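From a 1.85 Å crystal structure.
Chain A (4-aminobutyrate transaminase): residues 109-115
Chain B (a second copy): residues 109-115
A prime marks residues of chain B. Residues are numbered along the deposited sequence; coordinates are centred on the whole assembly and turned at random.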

ATOM      1  N   PHE A 109      19.216   3.572  18.709  1.00 15.03           N
ATOM      2  CA  PHE A 109      17.902   4.206  18.748  1.00 14.59           C
ATOM      3  C   PHE A 109      17.337   3.985  20.139  1.00 13.92           C
ATOM      4  O   PHE A 109      18.129   3.894  21.103  1.00 16.96           O
ATOM      5  CB  PHE A 109      17.049   3.600  17.624  1.00 13.35           C
ATOM      6  CG  PHE A 109      17.742   3.724  16.324  1.00 14.46           C
ATOM      7  CD1 PHE A 109      17.770   4.966  15.670  1.00 20.77           C
ATOM      8  CD2 PHE A 109      18.427   2.662  15.777  1.00 16.86           C
ATOM      9  CE1 PHE A 109      18.448   5.123  14.464  1.00 22.32           C
ATOM     10  CE2 PHE A 109      19.130   2.832  14.566  1.00 18.93           C
ATOM     11  CZ  PHE A 109      19.143   4.069  13.956  1.00 17.76           C
ATOM     12  N   THR A 110      16.009   3.920  20.267  1.00 13.11           N
ATOM     13  CA  THR A 110      15.431   3.757  21.605  1.00 15.60           C
ATOM     14  C   THR A 110      14.739   2.421  21.804  1.00 16.74           C
ATOM     15  O   THR A 110      14.969   1.770  22.832  1.00 15.24           O
ATOM     16  CB  THR A 110      14.463   4.887  21.923  1.00 19.56           C
ATOM     17  OG1 THR A 110      15.109   6.146  21.648  1.00 21.20           O
ATOM     18  CG2 THR A 110      14.078   4.872  23.442  1.00 14.21           C
ATOM     19  N   THR A 111      13.865   2.004  20.882  1.00 14.49           N
ATOM     20  CA  THR A 111      13.089   0.788  21.110  1.00 14.66           C
ATOM     21  C   THR A 111      13.524  -0.374  20.216  1.00 14.75           C
ATOM     22  O   THR A 111      14.159  -0.197  19.164  1.00 15.79           O
ATOM     23  CB  THR A 111      11.596   1.058  20.862  1.00 16.76           C
ATOM     24  OG1 THR A 111      11.453   1.385  19.475  1.00 14.68           O
ATOM     25  CG2 THR A 111      11.056   2.241  21.735  1.00 15.07           C
ATOM     26  N   GLY A 112      13.115  -1.582  20.616  1.00 14.33           N
ATOM     27  CA  GLY A 112      13.363  -2.740  19.765  1.00 12.62           C
ATOM     28  C   GLY A 112      12.727  -2.579  18.393  1.00 14.05           C
ATOM     29  O   GLY A 112      13.360  -2.856  17.376  1.00 14.97           O
ATOM     30  N   ALA A 113      11.499  -2.072  18.349  1.00 15.35           N
ATOM     31  CA  ALA A 113      10.823  -1.852  17.047  1.00 14.81           C
ATOM     32  C   ALA A 113      11.583  -0.844  16.189  1.00 13.42           C
ATOM     33  O   ALA A 113      11.696  -1.005  14.954  1.00 14.40           O
ATOM     34  CB  ALA A 113       9.382  -1.358  17.281  1.00 18.12           C
ATOM     35  N   GLU A 114      12.098   0.236  16.816  1.00 16.41           N
ATOM     36  CA  GLU A 114      12.916   1.199  16.068  1.00 13.75           C
ATOM     37  C   GLU A 114      14.140   0.544  15.490  1.00 15.37           C
ATOM     38  O   GLU A 114      14.555   0.863  14.378  1.00 18.77           O
ATOM     39  CB  GLU A 114      13.369   2.370  16.970  1.00 15.24           C
ATOM     40  CG  GLU A 114      12.597   3.562  16.883  1.00 23.80           C
ATOM     41  CD  GLU A 114      13.048   4.605  17.880  1.00 24.63           C
ATOM     42  OE1 GLU A 114      13.687   4.266  18.849  1.00 21.60           O
ATOM     43  OE2 GLU A 114      12.747   5.771  17.682  1.00 25.43           O
ATOM     44  N   ALA A 115      14.811  -0.307  16.263  1.00 17.19           N
ATOM     45  CA  ALA A 115      15.988  -0.988  15.692  1.00 17.03           C
ATOM     46  C   ALA A 115      15.600  -1.814  14.461  1.00 17.43           C
ATOM     47  O   ALA A 115      16.252  -1.726  13.399  1.00 13.94           O
ATOM     48  CB  ALA A 115      16.628  -1.892  16.741  1.00 16.60           C
TER
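Chain B 109-115: FTTGAEA

Chain B meets chain A through the same three residues, Thr110, Thr111 and Glu114 of each copy, and the two pack in a nearly symmetric way around the threonine pair that precedes a helix in each. In both chains the backbone leaves an extended Phe109 (phi/psi -122/-151 in chain A, -121/-156 in chain B), turns at Thr110 (-113/-49 and -106/-55), opens again at Thr111 (-109/163 and -108/165), and enters the helix at Gly112. The register is reciprocal: Thr110 CA lies 7.5 Å from Thr111′ CA and Thr111 CA 7.6 Å from Thr110′ CA, while the CA atoms of Glu114 and Glu114′ are 9.4 Å apart. The pairing therefore runs in opposite senses along the two chains.

Methyl groups make the centre of the contact. Thr110 CG2 touches Thr110′ CG2 at 3.5 Å, the closest approach of the two stretches. Beside it, Thr111 CG2 packs on Thr110′ CB at 3.8 Å, Thr110 CB on Thr111′ CG2 at 3.9 Å, and the Thr111 CG2 and Thr111′ CG2 methyls lie 4.1 Å apart. The CA-to-CB bonds of all four threonines point toward the other stretch.

The rotamers of Thr111 and Thr111′ (both p, chi1 64° and 67°) serve two ends at once. Each hydroxyl caps its own helix, accepting from the backbone of the third residue on: Glu114 N to Thr111 OG1 is 3.0 Å, Glu114′ N to Thr111′ OG1 2.9 Å. With OG1 so engaged, CG2 is left to face the partner. Thr110 and Thr110′ adopt m (-50° and -54°), which brings their methyls together.

Glu114 folds back over the turn, with chi1 off the wells at -98° (-109° in Glu114′) and chi2 t. Its carboxylate turns back to the backbone before the helix: OE1 accepts from Thr110 N at 2.7 Å and from Thr111 N at 3.0 Å, and Glu114′ OE1 does likewise with Thr110′ N at 2.9 Å and Thr111′ N at 3.2 Å. The first helical backbone bond, Ala115 N to Thr111 O, is 3.0 Å, as is Ala115′ N to Thr111′ O.

The glutamates also border the methyl cluster, with Glu114 OE2 3.8 Å from Thr111′ CG2 and Glu114′ OE1 4.0 Å from Thr111 CG2. No hydrogen bond joins the stretches directly; water 1 bridges them, 2.6 Å from Thr111′ OG1 and donating a weak bond to Glu114 OE2 at 3.3 Å. Phe109, Gly112 and Ala115 of both chains stay out of reach, and the buried surface totals 202 Å².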

ATOM      1  N   PHE B 109       3.910   5.328  26.246  1.00 15.70           N
ATOM      2  CA  PHE B 109       4.828   4.572  25.429  1.00 15.39           C
ATOM      3  C   PHE B 109       6.222   5.132  25.665  1.00 15.55           C
ATOM      4  O   PHE B 109       6.512   5.718  26.744  1.00 16.08           O
ATOM      5  CB  PHE B 109       4.337   4.672  23.984  1.00 14.67           C
ATOM      6  CG  PHE B 109       2.893   4.228  23.865  1.00 18.58           C
ATOM      7  CD1 PHE B 109       2.599   2.856  23.864  1.00 18.78           C
ATOM      8  CD2 PHE B 109       1.837   5.163  23.841  1.00 16.14           C
ATOM      9  CE1 PHE B 109       1.231   2.390  23.810  1.00 17.25           C
ATOM     10  CE2 PHE B 109       0.492   4.733  23.763  1.00 17.05           C
ATOM     11  CZ  PHE B 109       0.226   3.316  23.751  1.00 18.73           C
ATOM     12  N   THR B 110       7.112   4.939  24.707  1.00 15.21           N
ATOM     13  CA  THR B 110       8.481   5.412  24.905  1.00 16.86           C
ATOM     14  C   THR B 110       8.777   6.653  24.072  1.00 15.12           C
ATOM     15  O   THR B 110       9.217   7.660  24.619  1.00 15.46           O
ATOM     16  CB  THR B 110       9.464   4.258  24.599  1.00 18.89           C
ATOM     17  OG1 THR B 110       9.075   3.116  25.400  1.00 18.82           O
ATOM     18  CG2 THR B 110      10.934   4.627  25.062  1.00 16.27           C
ATOM     19  N   THR B 111       8.566   6.614  22.749  1.00 14.51           N
ATOM     20  CA  THR B 111       9.044   7.694  21.894  1.00 14.30           C
ATOM     21  C   THR B 111       7.882   8.558  21.392  1.00 15.61           C
ATOM     22  O   THR B 111       6.714   8.163  21.444  1.00 14.59           O
ATOM     23  CB  THR B 111       9.792   7.158  20.659  1.00 16.57           C
ATOM     24  OG1 THR B 111       8.835   6.475  19.813  1.00 16.39           O
ATOM     25  CG2 THR B 111      10.938   6.238  21.024  1.00 15.97           C
ATOM     26  N   GLY B 112       8.228   9.739  20.861  1.00 16.25           N
ATOM     27  CA  GLY B 112       7.204  10.582  20.265  1.00 15.76           C
ATOM     28  C   GLY B 112       6.536   9.922  19.080  1.00 16.47           C
ATOM     29  O   GLY B 112       5.305   9.989  18.907  1.00 15.36           O
ATOM     30  N   ALA B 113       7.343   9.325  18.205  1.00 13.30           N
ATOM     31  CA  ALA B 113       6.769   8.601  17.073  1.00 14.58           C
ATOM     32  C   ALA B 113       5.811   7.502  17.547  1.00 12.93           C
ATOM     33  O   ALA B 113       4.759   7.257  16.927  1.00 16.22           O
ATOM     34  CB  ALA B 113       7.896   7.971  16.242  1.00 14.95           C
ATOM     35  N   GLU B 114       6.177   6.776  18.621  1.00 14.74           N
ATOM     36  CA  GLU B 114       5.242   5.754  19.120  1.00 16.65           C
ATOM     37  C   GLU B 114       3.930   6.379  19.560  1.00 19.55           C
ATOM     38  O   GLU B 114       2.851   5.800  19.367  1.00 18.40           O
ATOM     39  CB  GLU B 114       5.829   4.997  20.326  1.00 17.23           C
ATOM     40  CG  GLU B 114       6.213   3.612  20.041  1.00 22.62           C
ATOM     41  CD  GLU B 114       6.927   2.976  21.236  1.00 25.50           C
ATOM     42  OE1 GLU B 114       7.339   3.711  22.139  1.00 21.32           O
ATOM     43  OE2 GLU B 114       7.079   1.747  21.246  1.00 26.35           O
ATOM     44  N   ALA B 115       3.996   7.533  20.245  1.00 17.32           N
ATOM     45  CA  ALA B 115       2.746   8.141  20.691  1.00 15.96           C
ATOM     46  C   ALA B 115       1.852   8.488  19.489  1.00 15.15           C
ATOM     47  O   ALA B 115       0.647   8.175  19.492  1.00 13.56           O
ATOM     48  CB  ALA B 115       3.037   9.385  21.536  1.00 16.19           C
TER
HETATM   49  O   HOH W   1       9.527   4.992  17.793  1.00 27.27           O